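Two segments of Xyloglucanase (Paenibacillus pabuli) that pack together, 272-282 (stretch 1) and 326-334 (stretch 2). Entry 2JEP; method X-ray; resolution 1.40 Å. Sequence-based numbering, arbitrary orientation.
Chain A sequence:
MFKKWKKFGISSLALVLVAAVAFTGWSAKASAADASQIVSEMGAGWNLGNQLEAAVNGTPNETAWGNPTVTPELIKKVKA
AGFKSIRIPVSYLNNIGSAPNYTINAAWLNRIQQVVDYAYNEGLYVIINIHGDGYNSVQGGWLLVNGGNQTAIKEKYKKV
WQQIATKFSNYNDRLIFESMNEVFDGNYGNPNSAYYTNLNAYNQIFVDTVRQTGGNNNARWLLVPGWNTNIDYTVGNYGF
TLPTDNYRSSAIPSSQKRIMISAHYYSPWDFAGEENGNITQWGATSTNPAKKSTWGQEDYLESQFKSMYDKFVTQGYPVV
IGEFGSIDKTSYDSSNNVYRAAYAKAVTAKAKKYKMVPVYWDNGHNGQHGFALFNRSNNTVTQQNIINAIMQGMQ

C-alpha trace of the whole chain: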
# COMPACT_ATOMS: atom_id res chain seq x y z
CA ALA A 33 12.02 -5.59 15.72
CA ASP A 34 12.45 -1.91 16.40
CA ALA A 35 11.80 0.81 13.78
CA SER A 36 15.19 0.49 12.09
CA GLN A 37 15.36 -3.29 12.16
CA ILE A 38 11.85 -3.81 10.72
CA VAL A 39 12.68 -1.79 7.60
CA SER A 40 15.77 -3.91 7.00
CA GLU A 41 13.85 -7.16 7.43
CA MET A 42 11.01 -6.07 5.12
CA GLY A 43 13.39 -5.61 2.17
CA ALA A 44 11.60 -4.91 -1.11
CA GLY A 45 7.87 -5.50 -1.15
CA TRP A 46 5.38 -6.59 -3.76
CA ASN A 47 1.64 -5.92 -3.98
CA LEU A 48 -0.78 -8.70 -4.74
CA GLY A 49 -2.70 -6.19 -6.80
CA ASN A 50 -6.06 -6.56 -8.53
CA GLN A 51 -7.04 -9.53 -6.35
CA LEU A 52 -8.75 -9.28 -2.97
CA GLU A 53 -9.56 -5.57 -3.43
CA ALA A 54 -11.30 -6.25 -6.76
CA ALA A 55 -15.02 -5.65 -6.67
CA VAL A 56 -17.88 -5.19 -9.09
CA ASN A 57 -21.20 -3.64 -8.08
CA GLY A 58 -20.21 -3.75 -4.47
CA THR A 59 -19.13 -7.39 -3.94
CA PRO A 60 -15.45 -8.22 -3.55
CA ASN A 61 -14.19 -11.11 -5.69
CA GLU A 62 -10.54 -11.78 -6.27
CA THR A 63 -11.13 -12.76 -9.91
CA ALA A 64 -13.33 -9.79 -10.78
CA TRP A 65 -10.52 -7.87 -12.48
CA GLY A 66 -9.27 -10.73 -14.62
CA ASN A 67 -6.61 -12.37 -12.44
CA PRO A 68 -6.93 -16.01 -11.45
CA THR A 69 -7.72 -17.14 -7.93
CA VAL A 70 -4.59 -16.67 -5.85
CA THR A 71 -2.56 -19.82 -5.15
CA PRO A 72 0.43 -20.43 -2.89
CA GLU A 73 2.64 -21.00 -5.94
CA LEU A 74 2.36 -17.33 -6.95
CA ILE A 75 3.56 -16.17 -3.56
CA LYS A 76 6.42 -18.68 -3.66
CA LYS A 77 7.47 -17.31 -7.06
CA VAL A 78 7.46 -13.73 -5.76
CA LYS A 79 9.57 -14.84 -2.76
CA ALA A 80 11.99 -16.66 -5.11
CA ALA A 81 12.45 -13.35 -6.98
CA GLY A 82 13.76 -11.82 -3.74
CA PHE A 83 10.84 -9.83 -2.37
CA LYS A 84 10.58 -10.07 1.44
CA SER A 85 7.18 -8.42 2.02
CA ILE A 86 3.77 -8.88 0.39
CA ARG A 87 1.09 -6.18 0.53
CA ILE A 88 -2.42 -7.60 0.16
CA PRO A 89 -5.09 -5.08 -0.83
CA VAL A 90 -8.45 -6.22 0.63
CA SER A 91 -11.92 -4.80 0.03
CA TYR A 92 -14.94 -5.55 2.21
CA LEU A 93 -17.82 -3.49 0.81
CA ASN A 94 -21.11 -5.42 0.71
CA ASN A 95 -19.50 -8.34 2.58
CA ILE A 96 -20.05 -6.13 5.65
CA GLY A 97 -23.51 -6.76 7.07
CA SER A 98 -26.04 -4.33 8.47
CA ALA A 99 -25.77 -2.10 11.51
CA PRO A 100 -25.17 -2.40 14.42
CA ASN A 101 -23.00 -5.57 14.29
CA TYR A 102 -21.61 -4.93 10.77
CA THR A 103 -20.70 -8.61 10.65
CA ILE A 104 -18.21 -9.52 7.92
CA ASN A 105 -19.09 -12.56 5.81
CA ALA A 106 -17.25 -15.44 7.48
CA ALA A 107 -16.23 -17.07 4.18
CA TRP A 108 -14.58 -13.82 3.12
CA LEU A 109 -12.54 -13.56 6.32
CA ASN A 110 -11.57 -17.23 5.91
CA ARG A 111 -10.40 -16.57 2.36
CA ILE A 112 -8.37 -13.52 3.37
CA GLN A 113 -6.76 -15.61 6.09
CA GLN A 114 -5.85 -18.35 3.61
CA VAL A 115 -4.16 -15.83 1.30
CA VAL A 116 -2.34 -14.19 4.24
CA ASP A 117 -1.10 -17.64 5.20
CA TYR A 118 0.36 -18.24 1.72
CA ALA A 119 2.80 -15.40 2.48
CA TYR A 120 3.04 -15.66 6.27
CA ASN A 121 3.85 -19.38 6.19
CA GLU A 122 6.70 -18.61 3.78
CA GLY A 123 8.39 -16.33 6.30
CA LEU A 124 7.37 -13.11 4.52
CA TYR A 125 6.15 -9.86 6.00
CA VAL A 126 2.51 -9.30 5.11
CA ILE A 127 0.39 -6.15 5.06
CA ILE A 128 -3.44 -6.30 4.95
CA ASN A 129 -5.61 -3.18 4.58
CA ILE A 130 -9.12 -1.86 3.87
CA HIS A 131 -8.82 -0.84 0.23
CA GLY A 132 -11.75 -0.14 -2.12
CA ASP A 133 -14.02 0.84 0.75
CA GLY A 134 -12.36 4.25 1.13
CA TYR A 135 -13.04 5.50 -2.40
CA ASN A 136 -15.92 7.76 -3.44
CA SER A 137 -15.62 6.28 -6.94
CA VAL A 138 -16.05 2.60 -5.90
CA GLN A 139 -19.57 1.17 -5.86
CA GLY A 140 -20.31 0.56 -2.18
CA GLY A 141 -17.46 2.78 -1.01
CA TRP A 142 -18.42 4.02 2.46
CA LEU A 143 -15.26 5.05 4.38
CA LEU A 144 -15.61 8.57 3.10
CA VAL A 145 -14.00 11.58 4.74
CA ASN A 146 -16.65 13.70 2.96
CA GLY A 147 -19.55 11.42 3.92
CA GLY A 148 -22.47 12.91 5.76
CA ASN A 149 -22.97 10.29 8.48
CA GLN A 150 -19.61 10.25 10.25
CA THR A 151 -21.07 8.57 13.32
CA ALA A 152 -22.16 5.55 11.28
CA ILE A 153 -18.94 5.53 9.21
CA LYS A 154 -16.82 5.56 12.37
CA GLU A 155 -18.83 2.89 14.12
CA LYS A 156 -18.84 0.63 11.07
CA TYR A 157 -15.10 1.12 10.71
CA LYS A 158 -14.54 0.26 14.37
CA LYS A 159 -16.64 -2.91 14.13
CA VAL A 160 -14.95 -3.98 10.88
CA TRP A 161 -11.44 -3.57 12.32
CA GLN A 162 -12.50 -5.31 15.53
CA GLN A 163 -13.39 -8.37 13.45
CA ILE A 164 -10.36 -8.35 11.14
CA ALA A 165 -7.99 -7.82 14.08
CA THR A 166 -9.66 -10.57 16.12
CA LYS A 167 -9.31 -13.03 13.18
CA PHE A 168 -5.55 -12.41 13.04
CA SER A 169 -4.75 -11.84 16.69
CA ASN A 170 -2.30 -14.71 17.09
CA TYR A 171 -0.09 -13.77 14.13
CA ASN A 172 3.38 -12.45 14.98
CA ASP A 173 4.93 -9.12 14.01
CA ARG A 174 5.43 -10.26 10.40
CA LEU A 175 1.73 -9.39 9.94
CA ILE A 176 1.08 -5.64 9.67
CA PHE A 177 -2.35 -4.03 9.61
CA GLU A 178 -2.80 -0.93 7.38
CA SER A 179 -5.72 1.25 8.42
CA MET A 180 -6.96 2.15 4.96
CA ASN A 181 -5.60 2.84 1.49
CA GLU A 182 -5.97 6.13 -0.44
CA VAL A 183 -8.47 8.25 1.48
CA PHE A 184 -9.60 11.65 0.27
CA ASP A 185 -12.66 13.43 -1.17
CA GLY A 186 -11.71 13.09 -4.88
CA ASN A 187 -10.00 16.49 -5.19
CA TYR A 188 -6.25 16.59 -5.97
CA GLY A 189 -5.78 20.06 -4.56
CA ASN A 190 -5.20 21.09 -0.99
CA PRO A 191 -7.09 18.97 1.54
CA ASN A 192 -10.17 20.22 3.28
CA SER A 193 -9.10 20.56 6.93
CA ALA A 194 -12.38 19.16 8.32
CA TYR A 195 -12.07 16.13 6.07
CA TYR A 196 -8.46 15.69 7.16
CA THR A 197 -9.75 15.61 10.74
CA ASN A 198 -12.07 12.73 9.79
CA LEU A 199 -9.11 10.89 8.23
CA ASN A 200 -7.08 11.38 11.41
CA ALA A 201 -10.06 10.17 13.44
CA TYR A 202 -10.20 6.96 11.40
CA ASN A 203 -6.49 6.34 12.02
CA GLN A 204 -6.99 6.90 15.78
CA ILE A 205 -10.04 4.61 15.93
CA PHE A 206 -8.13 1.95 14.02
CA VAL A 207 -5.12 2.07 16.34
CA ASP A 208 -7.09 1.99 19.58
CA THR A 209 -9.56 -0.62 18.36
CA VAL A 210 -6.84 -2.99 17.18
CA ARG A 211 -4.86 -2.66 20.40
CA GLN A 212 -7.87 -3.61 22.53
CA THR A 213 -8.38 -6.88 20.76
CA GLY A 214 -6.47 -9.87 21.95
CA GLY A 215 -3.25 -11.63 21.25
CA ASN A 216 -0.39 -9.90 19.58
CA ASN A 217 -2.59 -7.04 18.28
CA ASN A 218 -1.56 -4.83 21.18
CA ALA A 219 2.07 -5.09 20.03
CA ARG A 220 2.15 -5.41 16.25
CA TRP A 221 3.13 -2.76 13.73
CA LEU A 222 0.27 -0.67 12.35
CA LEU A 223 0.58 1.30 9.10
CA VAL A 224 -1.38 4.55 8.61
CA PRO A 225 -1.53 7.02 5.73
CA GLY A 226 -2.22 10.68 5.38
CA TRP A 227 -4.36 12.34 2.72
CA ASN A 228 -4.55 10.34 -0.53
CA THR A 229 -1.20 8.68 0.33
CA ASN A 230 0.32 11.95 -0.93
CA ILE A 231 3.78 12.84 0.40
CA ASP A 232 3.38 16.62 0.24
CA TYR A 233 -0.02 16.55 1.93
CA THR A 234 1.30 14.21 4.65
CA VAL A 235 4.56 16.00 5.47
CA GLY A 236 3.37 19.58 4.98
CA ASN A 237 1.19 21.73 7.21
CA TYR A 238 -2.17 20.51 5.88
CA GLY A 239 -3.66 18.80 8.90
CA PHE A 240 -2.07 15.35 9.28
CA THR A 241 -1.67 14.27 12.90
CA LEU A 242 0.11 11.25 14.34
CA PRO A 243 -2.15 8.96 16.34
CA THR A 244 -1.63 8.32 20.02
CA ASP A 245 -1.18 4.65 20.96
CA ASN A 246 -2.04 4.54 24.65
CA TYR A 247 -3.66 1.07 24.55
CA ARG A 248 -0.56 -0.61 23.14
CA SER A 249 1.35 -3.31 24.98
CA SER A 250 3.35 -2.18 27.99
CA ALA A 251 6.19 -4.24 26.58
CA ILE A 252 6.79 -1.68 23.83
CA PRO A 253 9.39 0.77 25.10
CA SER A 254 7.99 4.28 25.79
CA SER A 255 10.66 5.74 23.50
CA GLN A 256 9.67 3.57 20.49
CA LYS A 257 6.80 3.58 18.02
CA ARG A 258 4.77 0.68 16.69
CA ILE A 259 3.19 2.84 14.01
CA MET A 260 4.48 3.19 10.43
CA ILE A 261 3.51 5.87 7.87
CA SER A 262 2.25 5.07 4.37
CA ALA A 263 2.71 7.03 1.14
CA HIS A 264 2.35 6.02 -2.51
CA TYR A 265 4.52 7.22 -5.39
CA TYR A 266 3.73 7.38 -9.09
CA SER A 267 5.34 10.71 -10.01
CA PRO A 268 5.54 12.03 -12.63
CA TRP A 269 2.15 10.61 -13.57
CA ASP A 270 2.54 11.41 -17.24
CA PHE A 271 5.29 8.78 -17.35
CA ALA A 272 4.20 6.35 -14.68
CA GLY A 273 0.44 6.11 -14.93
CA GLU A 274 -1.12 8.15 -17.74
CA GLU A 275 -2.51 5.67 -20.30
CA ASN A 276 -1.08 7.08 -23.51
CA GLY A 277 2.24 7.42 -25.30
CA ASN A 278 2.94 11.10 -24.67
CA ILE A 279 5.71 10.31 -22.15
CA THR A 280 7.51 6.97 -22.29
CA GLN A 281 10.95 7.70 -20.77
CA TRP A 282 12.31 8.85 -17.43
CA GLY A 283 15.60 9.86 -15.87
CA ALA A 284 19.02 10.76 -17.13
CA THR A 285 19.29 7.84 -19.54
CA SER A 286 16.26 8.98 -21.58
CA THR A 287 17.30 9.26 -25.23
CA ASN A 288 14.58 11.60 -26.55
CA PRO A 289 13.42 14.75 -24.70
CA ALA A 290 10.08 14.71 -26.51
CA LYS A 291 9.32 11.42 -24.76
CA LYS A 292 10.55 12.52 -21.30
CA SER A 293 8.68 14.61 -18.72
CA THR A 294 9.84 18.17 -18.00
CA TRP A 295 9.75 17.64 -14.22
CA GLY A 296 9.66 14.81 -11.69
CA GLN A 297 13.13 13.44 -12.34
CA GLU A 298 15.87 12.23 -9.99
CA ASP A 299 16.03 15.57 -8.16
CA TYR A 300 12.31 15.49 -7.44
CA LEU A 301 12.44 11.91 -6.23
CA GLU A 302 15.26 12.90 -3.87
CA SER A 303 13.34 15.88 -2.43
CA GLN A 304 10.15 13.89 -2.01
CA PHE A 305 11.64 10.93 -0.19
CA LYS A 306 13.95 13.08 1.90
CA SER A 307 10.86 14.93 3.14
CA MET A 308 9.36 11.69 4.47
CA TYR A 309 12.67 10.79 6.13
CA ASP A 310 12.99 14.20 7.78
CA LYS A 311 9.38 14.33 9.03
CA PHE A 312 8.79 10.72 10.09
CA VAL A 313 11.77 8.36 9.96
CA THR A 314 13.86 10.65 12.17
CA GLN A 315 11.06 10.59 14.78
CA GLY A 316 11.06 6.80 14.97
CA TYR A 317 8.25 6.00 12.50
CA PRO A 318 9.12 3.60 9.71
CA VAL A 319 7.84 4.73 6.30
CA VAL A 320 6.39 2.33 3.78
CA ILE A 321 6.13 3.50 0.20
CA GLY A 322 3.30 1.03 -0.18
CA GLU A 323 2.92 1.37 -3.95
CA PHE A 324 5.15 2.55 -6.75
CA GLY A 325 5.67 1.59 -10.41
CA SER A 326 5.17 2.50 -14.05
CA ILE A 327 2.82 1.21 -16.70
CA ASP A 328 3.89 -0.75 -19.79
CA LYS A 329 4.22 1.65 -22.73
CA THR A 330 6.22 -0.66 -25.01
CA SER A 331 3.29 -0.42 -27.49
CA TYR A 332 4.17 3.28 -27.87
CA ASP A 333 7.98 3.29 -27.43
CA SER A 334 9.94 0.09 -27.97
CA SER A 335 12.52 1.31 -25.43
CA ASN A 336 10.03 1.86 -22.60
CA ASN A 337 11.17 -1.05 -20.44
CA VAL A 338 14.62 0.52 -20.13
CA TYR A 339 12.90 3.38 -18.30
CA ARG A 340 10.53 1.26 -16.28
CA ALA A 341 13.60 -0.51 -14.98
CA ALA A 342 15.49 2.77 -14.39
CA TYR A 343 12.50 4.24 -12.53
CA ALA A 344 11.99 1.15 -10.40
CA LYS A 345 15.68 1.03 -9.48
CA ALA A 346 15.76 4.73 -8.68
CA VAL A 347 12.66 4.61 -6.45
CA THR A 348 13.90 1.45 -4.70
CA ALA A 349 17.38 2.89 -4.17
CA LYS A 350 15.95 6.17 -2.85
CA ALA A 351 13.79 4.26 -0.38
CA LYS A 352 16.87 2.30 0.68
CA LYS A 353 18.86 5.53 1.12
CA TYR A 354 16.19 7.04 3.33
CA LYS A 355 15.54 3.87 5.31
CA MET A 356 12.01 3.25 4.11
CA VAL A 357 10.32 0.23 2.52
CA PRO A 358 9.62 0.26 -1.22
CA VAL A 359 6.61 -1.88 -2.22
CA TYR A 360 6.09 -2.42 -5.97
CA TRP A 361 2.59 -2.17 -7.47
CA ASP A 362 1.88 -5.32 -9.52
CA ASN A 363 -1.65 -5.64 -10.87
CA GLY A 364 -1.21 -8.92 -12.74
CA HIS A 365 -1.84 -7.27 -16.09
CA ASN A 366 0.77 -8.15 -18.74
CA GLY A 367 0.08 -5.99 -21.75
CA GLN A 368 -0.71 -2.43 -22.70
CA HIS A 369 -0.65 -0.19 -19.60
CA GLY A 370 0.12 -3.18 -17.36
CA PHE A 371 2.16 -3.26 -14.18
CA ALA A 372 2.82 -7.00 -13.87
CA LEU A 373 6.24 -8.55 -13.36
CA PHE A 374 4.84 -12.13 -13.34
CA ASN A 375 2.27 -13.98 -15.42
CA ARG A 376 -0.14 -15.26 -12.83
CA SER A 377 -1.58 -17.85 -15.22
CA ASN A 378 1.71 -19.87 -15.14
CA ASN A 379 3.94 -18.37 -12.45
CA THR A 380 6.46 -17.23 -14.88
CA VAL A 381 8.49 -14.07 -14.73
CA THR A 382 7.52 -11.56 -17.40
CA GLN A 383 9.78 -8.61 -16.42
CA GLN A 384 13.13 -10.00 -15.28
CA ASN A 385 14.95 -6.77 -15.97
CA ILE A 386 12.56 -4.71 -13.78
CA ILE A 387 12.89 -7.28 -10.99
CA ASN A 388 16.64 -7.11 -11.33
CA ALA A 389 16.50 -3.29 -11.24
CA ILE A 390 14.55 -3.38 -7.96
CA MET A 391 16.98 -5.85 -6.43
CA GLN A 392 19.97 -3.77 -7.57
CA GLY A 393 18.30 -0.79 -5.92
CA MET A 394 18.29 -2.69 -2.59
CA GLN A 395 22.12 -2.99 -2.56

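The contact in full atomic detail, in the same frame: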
# COMPACT_ATOMS: atom_id res chain seq x y z
N ALA A 272 4.42 7.57 -15.45
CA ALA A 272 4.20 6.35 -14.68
C ALA A 272 2.82 5.76 -14.82
O ALA A 272 2.67 4.53 -14.73
CB ALA A 272 4.51 6.59 -13.21
N GLY A 273 1.81 6.61 -14.97
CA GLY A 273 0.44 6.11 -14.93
C GLY A 273 -0.51 6.56 -16.02
O GLY A 273 -1.56 5.93 -16.22
N GLU A 274 -0.20 7.65 -16.72
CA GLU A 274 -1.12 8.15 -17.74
C GLU A 274 -1.14 7.20 -18.95
O GLU A 274 -0.09 6.88 -19.51
CB GLU A 274 -0.70 9.56 -18.17
CG GLU A 274 -1.64 10.20 -19.15
CD GLU A 274 -1.28 11.62 -19.55
OE1 GLU A 274 -0.27 12.12 -19.07
OE2 GLU A 274 -2.00 12.21 -20.40
N GLU A 275 -2.34 6.76 -19.33
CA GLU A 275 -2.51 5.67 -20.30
C GLU A 275 -2.50 6.18 -21.75
O GLU A 275 -3.48 6.09 -22.49
CB GLU A 275 -3.78 4.88 -19.96
CG GLU A 275 -3.68 4.08 -18.66
CD GLU A 275 -4.86 3.17 -18.41
OE1 GLU A 275 -5.96 3.50 -18.90
OE2 GLU A 275 -4.68 2.10 -17.76
N ASN A 276 -1.35 6.72 -22.13
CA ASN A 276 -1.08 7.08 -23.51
C ASN A 276 0.43 7.15 -23.70
O ASN A 276 1.21 6.89 -22.78
CB ASN A 276 -1.80 8.38 -23.90
CG ASN A 276 -1.34 9.57 -23.11
OD1 ASN A 276 -0.14 9.79 -22.94
ND2 ASN A 276 -2.30 10.36 -22.62
N GLY A 277 0.83 7.43 -24.94
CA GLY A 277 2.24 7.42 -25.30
C GLY A 277 2.93 8.76 -25.30
O GLY A 277 4.03 8.88 -25.82
N ASN A 278 2.32 9.76 -24.66
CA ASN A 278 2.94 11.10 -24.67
C ASN A 278 4.34 11.05 -24.05
O ASN A 278 5.29 11.64 -24.58
CB ASN A 278 2.09 12.12 -23.91
CG ASN A 278 0.72 12.36 -24.52
OD1 ASN A 278 0.47 12.01 -25.68
ND2 ASN A 278 -0.16 13.03 -23.75
N ILE A 279 4.46 10.38 -22.90
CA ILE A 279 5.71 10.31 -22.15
C ILE A 279 6.00 8.84 -21.87
O ILE A 279 5.21 8.14 -21.21
CB ILE A 279 5.61 11.08 -20.81
CG1 ILE A 279 5.26 12.56 -21.04
CG2 ILE A 279 6.90 10.92 -20.01
CD1 ILE A 279 6.29 13.37 -21.86
N THR A 280 7.14 8.37 -22.36
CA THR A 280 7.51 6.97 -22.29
C THR A 280 8.91 6.73 -21.71
O THR A 280 9.35 5.58 -21.65
CB THR A 280 7.43 6.35 -23.70
OG1 THR A 280 8.25 7.13 -24.56
CG2 THR A 280 5.98 6.33 -24.22
N GLN A 281 9.59 7.80 -21.28
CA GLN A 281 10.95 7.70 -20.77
C GLN A 281 11.07 8.53 -19.51
O GLN A 281 10.28 9.43 -19.27
CB GLN A 281 11.96 8.18 -21.83
CG GLN A 281 11.71 7.57 -23.21
CD GLN A 281 12.79 7.86 -24.20
OE1 GLN A 281 13.74 8.62 -23.95
NE2 GLN A 281 12.67 7.24 -25.36
N TRP A 282 12.08 8.22 -18.71
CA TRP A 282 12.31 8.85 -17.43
C TRP A 282 13.79 8.76 -17.07
O TRP A 282 14.43 7.75 -17.31
CB TRP A 282 11.49 8.14 -16.33
CG TRP A 282 11.62 8.79 -14.98
CD1 TRP A 282 10.85 9.83 -14.50
CD2 TRP A 282 12.59 8.51 -13.97
NE1 TRP A 282 11.29 10.18 -13.25
CE2 TRP A 282 12.37 9.41 -12.91
CE3 TRP A 282 13.65 7.60 -13.85
CZ2 TRP A 282 13.12 9.39 -11.75
CZ3 TRP A 282 14.40 7.60 -12.72
CH2 TRP A 282 14.14 8.50 -11.69
N SER A 326 5.49 1.84 -12.79
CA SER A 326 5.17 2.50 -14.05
C SER A 326 4.53 1.53 -15.03
O SER A 326 4.90 0.35 -15.09
CB SER A 326 6.41 3.18 -14.63
OG SER A 326 7.45 2.27 -14.89
N ILE A 327 3.58 2.05 -15.79
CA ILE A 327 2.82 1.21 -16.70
C ILE A 327 3.57 0.90 -18.00
O ILE A 327 4.38 1.70 -18.49
CB ILE A 327 1.44 1.81 -17.04
CG1 ILE A 327 1.53 3.16 -17.79
CG2 ILE A 327 0.60 1.90 -15.77
CD1 ILE A 327 0.22 3.66 -18.27
N ASP A 328 3.23 -0.26 -18.58
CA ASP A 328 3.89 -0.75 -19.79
C ASP A 328 3.47 0.05 -21.01
O ASP A 328 2.33 -0.04 -21.46
CB ASP A 328 3.54 -2.23 -19.96
CG ASP A 328 4.26 -2.91 -21.12
OD1 ASP A 328 4.70 -2.20 -22.05
OD2 ASP A 328 4.32 -4.16 -21.07
N LYS A 329 4.43 0.82 -21.54
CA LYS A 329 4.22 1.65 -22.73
C LYS A 329 5.06 1.16 -23.90
O LYS A 329 5.34 1.94 -24.82
CB LYS A 329 4.47 3.14 -22.42
CG LYS A 329 3.50 3.70 -21.42
CD LYS A 329 3.66 5.19 -21.23
CE LYS A 329 2.75 5.74 -20.18
NZ LYS A 329 2.67 7.24 -20.24
N THR A 330 5.45 -0.12 -23.89
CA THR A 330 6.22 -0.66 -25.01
C THR A 330 5.44 -0.67 -26.34
O THR A 330 6.08 -0.72 -27.39
CB THR A 330 6.71 -2.09 -24.73
OG1 THR A 330 5.60 -2.96 -24.47
CG2 THR A 330 7.70 -2.12 -23.58
N SER A 331 4.11 -0.54 -26.28
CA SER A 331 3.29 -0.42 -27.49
C SER A 331 3.42 0.96 -28.13
O SER A 331 3.01 1.15 -29.28
CB SER A 331 1.81 -0.69 -27.19
OG SER A 331 1.26 0.25 -26.28
N TYR A 332 3.96 1.91 -27.39
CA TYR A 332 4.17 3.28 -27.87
C TYR A 332 5.64 3.56 -28.19
O TYR A 332 5.94 4.31 -29.11
CB TYR A 332 3.69 4.28 -26.82
CG TYR A 332 2.24 4.12 -26.37
CD1 TYR A 332 1.18 4.46 -27.19
CD2 TYR A 332 1.94 3.68 -25.10
CE1 TYR A 332 -0.13 4.36 -26.75
CE2 TYR A 332 0.66 3.56 -24.66
CZ TYR A 332 -0.39 3.91 -25.48
OH TYR A 332 -1.69 3.86 -25.03
N ASP A 333 6.53 3.04 -27.35
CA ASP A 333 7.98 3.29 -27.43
C ASP A 333 8.66 1.96 -27.13
O ASP A 333 8.58 1.46 -26.02
CB ASP A 333 8.35 4.35 -26.39
CG ASP A 333 9.84 4.67 -26.34
OD1 ASP A 333 10.66 3.92 -26.93
OD2 ASP A 333 10.18 5.66 -25.66
N SER A 334 9.32 1.38 -28.14
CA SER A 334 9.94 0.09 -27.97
C SER A 334 11.06 0.06 -26.95
O SER A 334 11.48 -1.03 -26.55
CB SER A 334 10.41 -0.48 -29.30
OG SER A 334 11.43 0.35 -29.85

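Neither stretch forms a strand against the other, so this contact is built from one lysine that serves three carbonyls of an irregular loop, one aspartate that accepts from two side chains, and a single backbone hydrogen bond. Lys-329 is the centrepiece. Its CA-to-CB bond points toward stretch 1, and an m, t, t, t chain carries the ammonium into a pocket of backbone oxygens: NZ donates to Glu-274 O at 2.9 Å, to Asn-276 O at 3.0 Å and to Ile-279 O at 2.9 Å. A residue flanking the stretches also bonds NZ. The loop curls around a cation, and a long, extended, buried lysine suits that place because one atom can serve several carbonyls that have no strand partner.

Stretch 1 braces the same curl itself. Asn-276 ND2 donates to Glu-274 OE2 (2.9 Å), while Asn-276 OD1 accepts from Asn-278 N (3.0 Å), so both ends of the amide are used.

Asp-333 anchors the far end. Its OD2 receives both Thr-280 OG1 at 2.7 Å and Gln-281 NE2 at 3.0 Å, the latter nearly straight at 170°; its OD1 caps a backbone N just past the stretch. One buried carboxylate thus ties the loop to the turn that leads into a helix, and Gln-281 OE1 is satisfied elsewhere in the structure.

At the other end the backbone does the work: Ile-327 N donates to Ala-272 O at 2.8 Å, and Ser-326 CA lies 3.3 Å from that same Ala-272 O. Ile-327 then fills the space beside the loop, its CD1 3.9 Å from Glu-275 CG.

Tyr-332 offers a ring face to Gly-277, whose CA sits 3.7 Å from the ring centroid. Glycine fits closely here: an ideal CB would fall 2.7 Å from Tyr-332 CD1, a clash. Thr-280 CG2 adds apolar packing, 4.0 Å from Lys-329 CD.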